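Long-range contacts in regulatory protein SWI6 (Saccharomyces cerevisiae, PDB 1SW6), which acts in yeast as the subunit common to the SBF and MBF complexes, which carry out cell-cycle-dependent transcription, and is represented here by its ankyrin-repeat domain: residues K44-L49 / L194-S199; N57-K62 / P117-N122; T133-L138 / K148-H153; I210-T215 / L293-I298. All coordinates share one frame; numbering follows the deposited sequence.

Contact 1: K44-L49 / L194-S199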
loop_
_atom_site.group_PDB
_atom_site.type_symbol
_atom_site.label_atom_id
_atom_site.label_comp_id
_atom_site.label_asym_id
_atom_site.label_seq_id
_atom_site.Cartn_x
_atom_site.Cartn_y
_atom_site.Cartn_z
ATOM N N LYS A 44 -0.552 -31.484 -0.985
ATOM C CA LYS A 44 -1.903 -30.965 -1.140
ATOM C C LYS A 44 -1.908 -29.492 -0.778
ATOM O O LYS A 44 -1.016 -29.024 -0.071
ATOM C CB LYS A 44 -2.861 -31.729 -0.224
ATOM C CG LYS A 44 -2.350 -31.878 1.205
ATOM C CD LYS A 44 -3.303 -32.737 2.046
ATOM C CE LYS A 44 -2.688 -33.120 3.399
ATOM N NZ LYS A 44 -1.484 -34.001 3.257
ATOM N N ILE A 45 -2.906 -28.765 -1.270
ATOM C CA ILE A 45 -3.010 -27.346 -0.980
ATOM C C ILE A 45 -3.149 -27.160 0.528
ATOM O O ILE A 45 -3.797 -27.953 1.210
ATOM C CB ILE A 45 -4.205 -26.704 -1.730
ATOM C CG1 ILE A 45 -3.845 -26.523 -3.209
ATOM C CG2 ILE A 45 -4.554 -25.360 -1.116
ATOM C CD1 ILE A 45 -4.934 -25.859 -4.047
ATOM N N MET A 46 -2.522 -26.111 1.040
ATOM C CA MET A 46 -2.517 -25.831 2.465
ATOM C C MET A 46 -2.915 -24.372 2.713
ATOM O O MET A 46 -2.728 -23.515 1.849
ATOM C CB MET A 46 -1.102 -26.108 2.982
ATOM C CG MET A 46 -0.896 -26.026 4.471
ATOM S SD MET A 46 0.800 -26.513 4.879
ATOM C CE MET A 46 1.597 -24.916 5.167
ATOM N N LYS A 47 -3.483 -24.086 3.877
ATOM C CA LYS A 47 -3.848 -22.716 4.174
ATOM C C LYS A 47 -2.579 -22.042 4.684
ATOM O O LYS A 47 -1.758 -22.675 5.360
ATOM C CB LYS A 47 -4.952 -22.658 5.237
ATOM C CG LYS A 47 -6.247 -23.328 4.803
ATOM C CD LYS A 47 -7.415 -22.957 5.692
ATOM C CE LYS A 47 -7.842 -21.512 5.470
ATOM N NZ LYS A 47 -8.294 -21.264 4.074
ATOM N N ALA A 48 -2.397 -20.772 4.341
ATOM C CA ALA A 48 -1.213 -20.057 4.799
ATOM C C ALA A 48 -1.254 -20.036 6.320
ATOM O O ALA A 48 -2.330 -20.035 6.912
ATOM C CB ALA A 48 -1.202 -18.630 4.246
ATOM N N LEU A 49 -0.087 -20.035 6.953
ATOM C CA LEU A 49 -0.038 -20.004 8.406
ATOM C C LEU A 49 -0.688 -18.714 8.895
ATOM O O LEU A 49 -0.573 -17.661 8.257
ATOM C CB LEU A 49 1.409 -20.082 8.902
ATOM C CG LEU A 49 2.179 -21.337 8.482
ATOM C CD1 LEU A 49 3.530 -21.391 9.192
ATOM C CD2 LEU A 49 1.358 -22.563 8.824
ATOM N N LEU A 194 3.419 -21.547 -3.433
ATOM C CA LEU A 194 2.526 -22.003 -4.494
ATOM C C LEU A 194 1.448 -22.962 -4.003
ATOM O O LEU A 194 0.401 -23.086 -4.629
ATOM C CB LEU A 194 3.323 -22.692 -5.600
ATOM C CG LEU A 194 4.275 -21.800 -6.381
ATOM C CD1 LEU A 194 5.099 -22.648 -7.341
ATOM C CD2 LEU A 194 3.459 -20.749 -7.136
ATOM N N ILE A 195 1.692 -23.651 -2.892
ATOM C CA ILE A 195 0.688 -24.592 -2.401
ATOM C C ILE A 195 -0.269 -23.983 -1.383
ATOM O O ILE A 195 -1.153 -24.668 -0.869
ATOM C CB ILE A 195 1.341 -25.837 -1.769
ATOM C CG1 ILE A 195 1.952 -25.482 -0.413
ATOM C CG2 ILE A 195 2.392 -26.404 -2.722
ATOM C CD1 ILE A 195 2.354 -26.691 0.398
ATOM N N LEU A 196 -0.115 -22.689 -1.119
ATOM C CA LEU A 196 -0.953 -21.996 -0.147
ATOM C C LEU A 196 -2.220 -21.322 -0.706
ATOM O O LEU A 196 -2.200 -20.728 -1.784
ATOM C CB LEU A 196 -0.111 -20.935 0.575
ATOM C CG LEU A 196 1.212 -21.381 1.199
ATOM C CD1 LEU A 196 1.961 -20.171 1.785
ATOM C CD2 LEU A 196 0.921 -22.412 2.280
ATOM N N GLU A 197 -3.319 -21.418 0.046
ATOM C CA GLU A 197 -4.582 -20.769 -0.315
ATOM C C GLU A 197 -4.885 -19.789 0.820
ATOM O O GLU A 197 -4.514 -20.034 1.964
ATOM C CB GLU A 197 -5.728 -21.785 -0.435
ATOM C CG GLU A 197 -6.036 -22.560 0.837
ATOM C CD GLU A 197 -7.173 -23.556 0.655
ATOM O OE1 GLU A 197 -7.562 -24.216 1.642
ATOM O OE2 GLU A 197 -7.681 -23.682 -0.478
ATOM N N ASP A 198 -5.546 -18.679 0.510
ATOM C CA ASP A 198 -5.852 -17.690 1.536
ATOM C C ASP A 198 -7.197 -17.947 2.224
ATOM O O ASP A 198 -7.807 -19.006 2.048
ATOM C CB ASP A 198 -5.802 -16.281 0.927
ATOM C CG ASP A 198 -6.850 -16.060 -0.143
ATOM O OD1 ASP A 198 -6.746 -15.043 -0.863
ATOM O OD2 ASP A 198 -7.788 -16.880 -0.260
ATOM N N SER A 199 -7.653 -16.979 3.013
ATOM C CA SER A 199 -8.909 -17.117 3.738
ATOM C C SER A 199 -10.134 -17.270 2.839
ATOM O O SER A 199 -11.225 -17.574 3.319
ATOM C CB SER A 199 -9.091 -15.924 4.675
ATOM O OG SER A 199 -8.036 -15.891 5.618
#
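A two-stranded parallel sheet pairs Met46 with Leu196 and Lys47 with Glu197, bringing in an N-terminal segment, well ahead of the first annotated repeat in sequence. Three backbone bonds define the register. Met46 N donates to Ile195 O at 2.8 Å in a nearly straight line (169° at the hydrogen), and Met46 O receives Glu197 N at 2.8 Å. Ala48 N closes the run on Glu197 O over a longer 3.3 Å. The side chains divide by face. On one, Met46 and Leu196 lie side by side and point the same way, with CE of Met46 3.9 Å from CD2 of Leu196. Residues 194-199 join the second and third ankyrin repeats, and the pairing lays segment 44-49 along that junction, where Ile45 and Ile195 both touch Trp270 of helix 268-276. On the other face Lys47 and Glu197 meet. Glu197 CG stands between the backbone N and the carbonyl carbon (chi1 61°), and beyond it the extended chain crosses Ile45 at about a right angle, OE2 coming to 3.6 Å from Ile45 CG2. Lys47 bends back at its outer torsions, so that NZ lies 3.1 Å from Asp198 O, above that carbonyl's plane by 47°, and 3.9 Å from Glu197 OE1, a long salt bridge. An alanine in place of Glu197 would probably leave the Lys47 amine without this countercharge and strip Ile45 CG2 of part of its cover. Asp198 turns its carboxylate elsewhere, bonding Arg202 N, Met200 N and His207 NE2.

Contact 2: N57-K62 / P117-N122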
loop_
_atom_site.group_PDB
_atom_site.type_symbol
_atom_site.label_atom_id
_atom_site.label_comp_id
_atom_site.label_asym_id
_atom_site.label_seq_id
_atom_site.Cartn_x
_atom_site.Cartn_y
_atom_site.Cartn_z
ATOM N N ASN A 57 6.384 -6.573 22.203
ATOM C CA ASN A 57 6.219 -5.335 21.454
ATOM C C ASN A 57 7.550 -4.692 21.089
ATOM O O ASN A 57 7.650 -3.972 20.098
ATOM C CB ASN A 57 5.386 -4.338 22.257
ATOM C CG ASN A 57 5.374 -2.956 21.631
ATOM O OD1 ASN A 57 4.909 -2.771 20.502
ATOM N ND2 ASN A 57 5.896 -1.976 22.360
ATOM N N GLU A 58 8.575 -4.942 21.893
ATOM C CA GLU A 58 9.877 -4.365 21.611
ATOM C C GLU A 58 10.572 -5.087 20.458
ATOM O O GLU A 58 11.398 -4.497 19.758
ATOM C CB GLU A 58 10.735 -4.352 22.882
ATOM C CG GLU A 58 10.138 -3.440 23.965
ATOM C CD GLU A 58 11.116 -3.061 25.067
ATOM O OE1 GLU A 58 10.737 -2.251 25.943
ATOM O OE2 GLU A 58 12.260 -3.567 25.062
ATOM N N GLN A 59 10.236 -6.357 20.246
ATOM C CA GLN A 59 10.827 -7.093 19.133
ATOM C C GLN A 59 10.308 -6.443 17.864
ATOM O O GLN A 59 11.039 -6.288 16.886
ATOM C CB GLN A 59 10.404 -8.557 19.139
ATOM C CG GLN A 59 11.100 -9.415 20.160
ATOM C CD GLN A 59 10.886 -10.894 19.891
ATOM O OE1 GLN A 59 9.752 -11.380 19.868
ATOM N NE2 GLN A 59 11.979 -11.616 19.680
ATOM N N LYS A 60 9.036 -6.055 17.900
ATOM C CA LYS A 60 8.397 -5.416 16.760
ATOM C C LYS A 60 9.045 -4.071 16.451
ATOM O O LYS A 60 9.347 -3.773 15.290
ATOM C CB LYS A 60 6.904 -5.227 17.027
ATOM C CG LYS A 60 6.155 -4.623 15.856
ATOM C CD LYS A 60 4.657 -4.592 16.107
ATOM C CE LYS A 60 3.912 -4.085 14.876
ATOM N NZ LYS A 60 2.452 -3.887 15.121
ATOM N N MET A 61 9.263 -3.266 17.489
ATOM C CA MET A 61 9.889 -1.958 17.315
ATOM C C MET A 61 11.265 -2.131 16.682
ATOM O O MET A 61 11.660 -1.344 15.825
ATOM C CB MET A 61 10.017 -1.235 18.660
ATOM C CG MET A 61 8.697 -1.085 19.385
ATOM S SD MET A 61 8.875 -0.415 21.046
ATOM C CE MET A 61 7.338 0.497 21.195
ATOM N N LYS A 62 11.984 -3.168 17.101
ATOM C CA LYS A 62 13.301 -3.435 16.551
ATOM C C LYS A 62 13.174 -3.870 15.092
ATOM O O LYS A 62 13.892 -3.375 14.224
ATOM C CB LYS A 62 14.008 -4.533 17.345
ATOM C CG LYS A 62 15.416 -4.812 16.840
ATOM C CD LYS A 62 16.052 -5.994 17.546
ATOM C CE LYS A 62 17.501 -6.166 17.105
ATOM N NZ LYS A 62 18.117 -7.396 17.695
ATOM N N PRO A 117 20.473 -3.634 21.476
ATOM C CA PRO A 117 21.233 -4.714 22.114
ATOM C C PRO A 117 20.388 -5.350 23.211
ATOM O O PRO A 117 20.755 -6.370 23.802
ATOM C CB PRO A 117 22.441 -3.980 22.672
ATOM C CG PRO A 117 21.819 -2.685 23.143
ATOM C CD PRO A 117 20.893 -2.317 21.996
ATOM N N ASN A 118 19.239 -4.724 23.451
ATOM C CA ASN A 118 18.283 -5.140 24.469
ATOM C C ASN A 118 17.272 -6.201 24.027
ATOM O O ASN A 118 16.815 -7.001 24.842
ATOM C CB ASN A 118 17.533 -3.901 24.976
ATOM C CG ASN A 118 16.903 -3.086 23.841
ATOM O OD1 ASN A 118 17.586 -2.677 22.899
ATOM N ND2 ASN A 118 15.596 -2.843 23.937
ATOM N N THR A 119 16.918 -6.202 22.744
ATOM C CA THR A 119 15.941 -7.156 22.220
ATOM C C THR A 119 16.543 -8.015 21.114
ATOM O O THR A 119 17.497 -7.607 20.454
ATOM C CB THR A 119 14.715 -6.424 21.627
ATOM O OG1 THR A 119 14.303 -5.376 22.513
ATOM C CG2 THR A 119 13.560 -7.396 21.426
ATOM N N GLN A 120 15.985 -9.202 20.908
ATOM C CA GLN A 120 16.479 -10.079 19.857
ATOM C C GLN A 120 15.722 -9.816 18.562
ATOM O O GLN A 120 14.520 -9.545 18.584
ATOM C CB GLN A 120 16.314 -11.546 20.249
ATOM C CG GLN A 120 16.763 -12.505 19.154
ATOM C CD GLN A 120 16.709 -13.960 19.581
ATOM O OE1 GLN A 120 15.659 -14.459 20.002
ATOM N NE2 GLN A 120 17.842 -14.653 19.468
ATOM N N LEU A 121 16.430 -9.890 17.437
ATOM C CA LEU A 121 15.818 -9.666 16.130
ATOM C C LEU A 121 14.964 -10.854 15.712
ATOM O O LEU A 121 15.453 -11.977 15.617
ATOM C CB LEU A 121 16.884 -9.427 15.065
ATOM C CG LEU A 121 16.290 -9.180 13.674
ATOM C CD1 LEU A 121 15.411 -7.934 13.719
ATOM C CD2 LEU A 121 17.400 -9.010 12.650
ATOM N N ASN A 122 13.687 -10.593 15.451
ATOM C CA ASN A 122 12.746 -11.632 15.043
ATOM C C ASN A 122 12.130 -11.188 13.718
ATOM O O ASN A 122 11.405 -10.197 13.681
ATOM C CB ASN A 122 11.658 -11.774 16.107
ATOM C CG ASN A 122 10.774 -12.981 15.886
ATOM O OD1 ASN A 122 10.317 -13.243 14.771
ATOM N ND2 ASN A 122 10.512 -13.720 16.959
#
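The amides of Gln59 and Asn122 stand almost perpendicular, their planes 88° apart, and touch through NE2 of Gln59, which lies 3.6 Å from Asn122 CB. The same NE2 makes a weak hydrogen bond of 3.5 Å to Gln120 O. Asn122 OD1 accepts from Asn124 N; between the two amides there is packing only, Gln59 OE1 and Asn122 ND2 being 3.8 Å apart. A second flat pair is looser: the carboxylate of Glu58 and the amide of Asn118 cross at about a right angle with planes 65° apart, and OE2 of Glu58 is 3.6 Å from ND2 of Asn118. Thr119 sits between these two pairs. Its CG2, anti to the backbone N, presses on CG of Gln59 at 3.4 Å, while OG1 faces Glu58 CB at 3.7 Å. Lys62 supplies the firm bond. Fully extended beyond CG, which is itself anti to the backbone N (chi1 -178°), it carries NZ to Thr119 O at 2.8 Å, with the donor tilted from the carbonyl plane. The aliphatic part of the chain runs past the loop on the way, and NZ also lies 3.5 Å from Leu121 CB. An alanine in place of Lys62 would probably leave Thr119 O without this donor and open a gap beside Leu121 CB. The residue is buried, with Val112 of helix 105-115 and Phe116 just beyond it also against it. Overall this is helix-on-loop packing at the surface, fixing the first turns of helix 57-71 to the connection between helix 105-115 and the first ankyrin repeat.

Contact 3: T133-L138 / K148-H153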
loop_
_atom_site.group_PDB
_atom_site.type_symbol
_atom_site.label_atom_id
_atom_site.label_comp_id
_atom_site.label_asym_id
_atom_site.label_seq_id
_atom_site.Cartn_x
_atom_site.Cartn_y
_atom_site.Cartn_z
ATOM N N THR A 133 4.353 -9.204 6.790
ATOM C CA THR A 133 5.614 -9.530 7.450
ATOM C C THR A 133 6.624 -8.791 6.575
ATOM O O THR A 133 6.259 -8.267 5.522
ATOM C CB THR A 133 5.939 -11.045 7.392
ATOM O OG1 THR A 133 6.181 -11.438 6.029
ATOM C CG2 THR A 133 4.794 -11.858 7.952
ATOM N N PRO A 134 7.895 -8.713 7.000
ATOM C CA PRO A 134 8.846 -8.007 6.140
ATOM C C PRO A 134 8.883 -8.629 4.739
ATOM O O PRO A 134 9.030 -7.927 3.731
ATOM C CB PRO A 134 10.168 -8.173 6.892
ATOM C CG PRO A 134 9.725 -8.102 8.317
ATOM C CD PRO A 134 8.493 -9.000 8.317
ATOM N N LEU A 135 8.743 -9.948 4.682
ATOM C CA LEU A 135 8.776 -10.657 3.407
ATOM C C LEU A 135 7.691 -10.180 2.431
ATOM O O LEU A 135 7.939 -10.099 1.225
ATOM C CB LEU A 135 8.666 -12.169 3.649
ATOM C CG LEU A 135 9.514 -13.067 2.743
ATOM C CD1 LEU A 135 10.970 -12.636 2.776
ATOM C CD2 LEU A 135 9.372 -14.511 3.205
ATOM N N HIS A 136 6.499 -9.863 2.939
ATOM C CA HIS A 136 5.415 -9.380 2.080
ATOM C C HIS A 136 5.780 -8.033 1.458
ATOM O O HIS A 136 5.576 -7.811 0.263
ATOM C CB HIS A 136 4.125 -9.185 2.867
ATOM C CG HIS A 136 3.432 -10.456 3.245
ATOM N ND1 HIS A 136 3.907 -11.304 4.223
ATOM C CD2 HIS A 136 2.262 -10.989 2.818
ATOM C CE1 HIS A 136 3.055 -12.302 4.386
ATOM N NE2 HIS A 136 2.048 -12.132 3.546
ATOM N N TRP A 137 6.290 -7.128 2.290
ATOM C CA TRP A 137 6.675 -5.790 1.843
ATOM C C TRP A 137 7.750 -5.846 0.772
ATOM O O TRP A 137 7.624 -5.219 -0.286
ATOM C CB TRP A 137 7.207 -4.967 3.016
ATOM C CG TRP A 137 6.163 -4.312 3.860
ATOM C CD1 TRP A 137 4.836 -4.632 3.936
ATOM C CD2 TRP A 137 6.372 -3.245 4.789
ATOM N NE1 TRP A 137 4.205 -3.828 4.858
ATOM C CE2 TRP A 137 5.125 -2.969 5.396
ATOM C CE3 TRP A 137 7.494 -2.493 5.171
ATOM C CZ2 TRP A 137 4.969 -1.973 6.365
ATOM C CZ3 TRP A 137 7.338 -1.499 6.137
ATOM C CH2 TRP A 137 6.083 -1.250 6.720
ATOM N N LEU A 138 8.805 -6.601 1.058
ATOM C CA LEU A 138 9.932 -6.729 0.139
ATOM C C LEU A 138 9.611 -7.459 -1.159
ATOM O O LEU A 138 10.200 -7.163 -2.202
ATOM C CB LEU A 138 11.104 -7.398 0.862
ATOM C CG LEU A 138 11.737 -6.423 1.858
ATOM C CD1 LEU A 138 12.833 -7.084 2.665
ATOM C CD2 LEU A 138 12.305 -5.261 1.081
ATOM N N LYS A 148 15.898 -12.886 -0.714
ATOM C CA LYS A 148 16.786 -14.029 -0.572
ATOM C C LYS A 148 17.536 -13.998 0.762
ATOM O O LYS A 148 17.662 -15.021 1.440
ATOM C CB LYS A 148 17.751 -14.057 -1.750
ATOM C CG LYS A 148 17.048 -14.414 -3.040
ATOM C CD LYS A 148 17.719 -13.815 -4.267
ATOM C CE LYS A 148 19.134 -14.305 -4.462
ATOM N NZ LYS A 148 19.654 -13.851 -5.792
ATOM N N HIS A 149 18.017 -12.821 1.142
ATOM C CA HIS A 149 18.717 -12.661 2.407
ATOM C C HIS A 149 17.790 -12.949 3.585
ATOM O O HIS A 149 18.189 -13.600 4.545
ATOM C CB HIS A 149 19.264 -11.240 2.524
ATOM C CG HIS A 149 20.576 -11.043 1.836
ATOM N ND1 HIS A 149 20.817 -9.988 0.980
ATOM C CD2 HIS A 149 21.730 -11.745 1.903
ATOM C CE1 HIS A 149 22.067 -10.051 0.552
ATOM N NE2 HIS A 149 22.641 -11.107 1.097
ATOM N N LEU A 150 16.550 -12.470 3.522
ATOM C CA LEU A 150 15.613 -12.712 4.619
ATOM C C LEU A 150 15.243 -14.184 4.729
ATOM O O LEU A 150 15.067 -14.704 5.835
ATOM C CB LEU A 150 14.335 -11.881 4.459
ATOM C CG LEU A 150 14.442 -10.361 4.637
ATOM C CD1 LEU A 150 13.047 -9.777 4.694
ATOM C CD2 LEU A 150 15.185 -10.028 5.908
ATOM N N VAL A 151 15.112 -14.856 3.589
ATOM C CA VAL A 151 14.777 -16.270 3.615
ATOM C C VAL A 151 15.945 -17.012 4.259
ATOM O O VAL A 151 15.769 -17.744 5.225
ATOM C CB VAL A 151 14.534 -16.817 2.191
ATOM C CG1 VAL A 151 14.433 -18.333 2.227
ATOM C CG2 VAL A 151 13.258 -16.205 1.622
ATOM N N LYS A 152 17.139 -16.808 3.723
ATOM C CA LYS A 152 18.328 -17.453 4.257
ATOM C C LYS A 152 18.497 -17.217 5.756
ATOM O O LYS A 152 19.099 -18.034 6.452
ATOM C CB LYS A 152 19.573 -16.941 3.528
ATOM C CG LYS A 152 20.874 -17.291 4.224
ATOM C CD LYS A 152 22.082 -16.861 3.409
ATOM C CE LYS A 152 23.372 -17.339 4.070
ATOM N NZ LYS A 152 24.549 -17.163 3.173
ATOM N N HIS A 153 17.973 -16.105 6.257
ATOM C CA HIS A 153 18.107 -15.796 7.670
ATOM C C HIS A 153 16.942 -16.183 8.570
ATOM O O HIS A 153 16.863 -15.724 9.709
ATOM C CB HIS A 153 18.450 -14.318 7.839
ATOM C CG HIS A 153 19.880 -14.009 7.523
ATOM N ND1 HIS A 153 20.861 -13.974 8.491
ATOM C CD2 HIS A 153 20.510 -13.806 6.341
ATOM C CE1 HIS A 153 22.034 -13.763 7.918
ATOM N NE2 HIS A 153 21.848 -13.660 6.613
#
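Leu150 projects toward helix 134-140 and overlaps three of its side chains at once. This is the inside of the antiparallel helix pair of the first ankyrin repeat, helices 134-140 and 144-152. The short axes of residues 134-138 and 148-152 approach to 10.5 Å, and their directions differ by 162°. Leu150 CG lies anti to the carbonyl carbon, beside the backbone N (chi1 -69°), and the CD1 methyl beyond it meets Leu138 CD1 at 3.4 Å, tighter than ordinary carbon contact. The two leucines cross at about a right angle. The same CD1 of Leu150 is 4.0 Å from Pro134 CB, so this methyl is held between the first turn of the opposing helix and the turn that follows. Leu135 slides past Leu150 in the opposite direction, placing its CD1 3.8 Å from Leu150 CB, and touches Val151 CG2 more loosely, at 4.4 Å. No hydrogen bond joins the two segments; what holds them is burial of carbon. Neighbouring elements continue the same core. Pro134 also packs on Leu63 and Leu67 of helix 57-71, Leu150 on Phe105 of helix 105-115, and Leu135 on Cys167 in the next repeat. Trp137, on another side of the helix, packs on Met214 of the second subunit. Thr133 to His136 spell the Thr-Pro-Leu-His sequence familiar from ankyrin repeats, with Thr133 at the N-cap position. The imidazole reaches from this turn to the following repeat, its NE2 bonded to Glu165 O. On the ring's other nitrogen, Thr133 OG1 lies in the ring plane at the edge, 2.9 Å from His136 ND1.

Contact 4: I210-T215 / L293-I298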
loop_
_atom_site.group_PDB
_atom_site.type_symbol
_atom_site.label_atom_id
_atom_site.label_comp_id
_atom_site.label_asym_id
_atom_site.label_seq_id
_atom_site.Cartn_x
_atom_site.Cartn_y
_atom_site.Cartn_z
ATOM N N ILE A 210 -7.242 -12.229 -10.833
ATOM C CA ILE A 210 -7.899 -11.059 -10.247
ATOM C C ILE A 210 -7.140 -9.803 -10.663
ATOM O O ILE A 210 -7.734 -8.766 -10.963
ATOM C CB ILE A 210 -7.919 -11.101 -8.700
ATOM C CG1 ILE A 210 -8.841 -12.209 -8.201
ATOM C CG2 ILE A 210 -8.381 -9.757 -8.157
ATOM C CD1 ILE A 210 -10.270 -12.048 -8.604
ATOM N N THR A 211 -5.818 -9.908 -10.687
ATOM C CA THR A 211 -4.972 -8.783 -11.060
ATOM C C THR A 211 -5.119 -8.422 -12.527
ATOM O O THR A 211 -5.134 -7.241 -12.887
ATOM C CB THR A 211 -3.486 -9.083 -10.773
ATOM O OG1 THR A 211 -3.272 -9.119 -9.361
ATOM C CG2 THR A 211 -2.602 -8.025 -11.373
ATOM N N SER A 212 -5.214 -9.436 -13.375
ATOM C CA SER A 212 -5.349 -9.208 -14.809
ATOM C C SER A 212 -6.517 -8.266 -15.127
ATOM O O SER A 212 -6.551 -7.648 -16.190
ATOM C CB SER A 212 -5.570 -10.534 -15.537
ATOM O OG SER A 212 -6.877 -11.023 -15.286
ATOM N N GLY A 213 -7.467 -8.165 -14.207
ATOM C CA GLY A 213 -8.619 -7.307 -14.426
ATOM C C GLY A 213 -8.396 -5.839 -14.098
ATOM O O GLY A 213 -9.140 -4.976 -14.571
ATOM N N MET A 214 -7.376 -5.560 -13.289
ATOM C CA MET A 214 -7.045 -4.195 -12.879
ATOM C C MET A 214 -6.379 -3.433 -14.013
ATOM O O MET A 214 -5.496 -3.953 -14.692
ATOM C CB MET A 214 -6.104 -4.212 -11.669
ATOM C CG MET A 214 -6.670 -4.920 -10.452
ATOM S SD MET A 214 -8.329 -4.338 -10.029
ATOM C CE MET A 214 -8.856 -5.642 -8.849
ATOM N N THR A 215 -6.796 -2.189 -14.200
ATOM C CA THR A 215 -6.244 -1.345 -15.254
ATOM C C THR A 215 -4.712 -1.293 -15.241
ATOM O O THR A 215 -4.088 -1.085 -14.197
ATOM C CB THR A 215 -6.786 0.093 -15.129
ATOM O OG1 THR A 215 -6.474 0.600 -13.824
ATOM C CG2 THR A 215 -8.306 0.118 -15.349
ATOM N N LEU A 293 -14.530 -11.197 -16.025
ATOM C CA LEU A 293 -13.785 -9.957 -16.237
ATOM C C LEU A 293 -13.864 -9.535 -17.705
ATOM O O LEU A 293 -13.798 -8.347 -18.031
ATOM C CB LEU A 293 -12.320 -10.127 -15.821
ATOM C CG LEU A 293 -12.048 -10.523 -14.365
ATOM C CD1 LEU A 293 -10.549 -10.602 -14.146
ATOM C CD2 LEU A 293 -12.661 -9.506 -13.412
ATOM N N GLY A 294 -14.000 -10.512 -18.594
ATOM C CA GLY A 294 -14.102 -10.198 -20.009
ATOM C C GLY A 294 -12.791 -10.139 -20.772
ATOM O O GLY A 294 -12.784 -10.251 -21.999
ATOM N N ASN A 295 -11.684 -9.954 -20.060
ATOM C CA ASN A 295 -10.366 -9.893 -20.686
ATOM C C ASN A 295 -10.093 -11.226 -21.394
ATOM O O ASN A 295 -9.681 -12.203 -20.773
ATOM C CB ASN A 295 -9.315 -9.601 -19.608
ATOM C CG ASN A 295 -7.890 -9.816 -20.089
ATOM O OD1 ASN A 295 -7.522 -9.420 -21.202
ATOM N ND2 ASN A 295 -7.071 -10.431 -19.237
ATOM N N ILE A 296 -10.337 -11.254 -22.699
ATOM C CA ILE A 296 -10.163 -12.457 -23.505
ATOM C C ILE A 296 -8.735 -13.002 -23.549
ATOM O O ILE A 296 -8.528 -14.212 -23.684
ATOM C CB ILE A 296 -10.631 -12.222 -24.958
ATOM C CG1 ILE A 296 -10.562 -13.534 -25.746
ATOM C CG2 ILE A 296 -9.754 -11.167 -25.623
ATOM C CD1 ILE A 296 -11.097 -13.444 -27.159
ATOM N N SER A 297 -7.754 -12.113 -23.444
ATOM C CA SER A 297 -6.358 -12.519 -23.484
ATOM C C SER A 297 -6.014 -13.632 -22.490
ATOM O O SER A 297 -5.517 -14.682 -22.882
ATOM C CB SER A 297 -5.462 -11.307 -23.225
ATOM O OG SER A 297 -4.118 -11.708 -23.015
ATOM N N ILE A 298 -6.288 -13.405 -21.207
ATOM C CA ILE A 298 -5.968 -14.391 -20.189
ATOM C C ILE A 298 -6.960 -15.565 -20.169
ATOM O O ILE A 298 -6.634 -16.650 -19.696
ATOM C CB ILE A 298 -5.836 -13.706 -18.796
ATOM C CG1 ILE A 298 -4.990 -14.576 -17.869
ATOM C CG2 ILE A 298 -7.201 -13.438 -18.197
ATOM C CD1 ILE A 298 -4.462 -13.835 -16.672
#
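Ser212 and Leu293 have the most surface buried here, with smaller shares from Gly213, Asn295 and Ile298, in a contact between the third and fourth ankyrin repeats. Ser212, near the end of helix 204-212, points at the other segment. Its CB is 3.7 Å from Ile298 CD1 and 4.0 Å from Asn295 ND2. The hydroxyl sits between the backbone N and the carbonyl carbon (chi1 73°) and hydrogen-bonds Ile209 O in its own helix. Seen from the other repeat it therefore acts as a packing atom, with OG 3.8 Å from Ile298 CG2. Leu293, the last residue of helix 286-293, brings CD1 to 3.9 Å from Ser212 OG and 3.8 Å from Gly213 CA. A beta carbon on Gly213 would probably crowd that methyl, though Gly213 N is itself less surely placed. Helix 218-234 closes the buried side, Ala221 touching both Ser212 and Ile298. The second subunit also reaches 210-215: Thr215 OG1 bonds Tyr223 OH of that chain, and Met214 packs on its Cys217. Since no hydrogen bond or salt bridge crosses the contact, the joint between these segments rests on van der Waals fit, with the serine hydroxyl hydrogen-bonded to Ile209 O and not to the other segment.

Contact 3 is the buried one, made of hydrocarbon alone within a single repeat; contact 2, about 17 Å away between centres, lies at the surface and relies on polar side chains and loop carbonyls. Helix 57-71, half of contact 2, also covers Pro134 of contact 3, and helix 105-115 borders both. Contacts 1 and 4 are partly buried and differ in kind: backbone pairing with a long salt bridge in contact 1, van der Waals packing, polar atoms included, without hydrogen bonds across it in contact 4. Strand 196-197 of contact 1 leads along the chain to helix 204-212 of contact 4. Contacts 2 and 4 fall on opposite sides of the chain's centre, and contact 1 encloses contacts 2 and 3 in sequence.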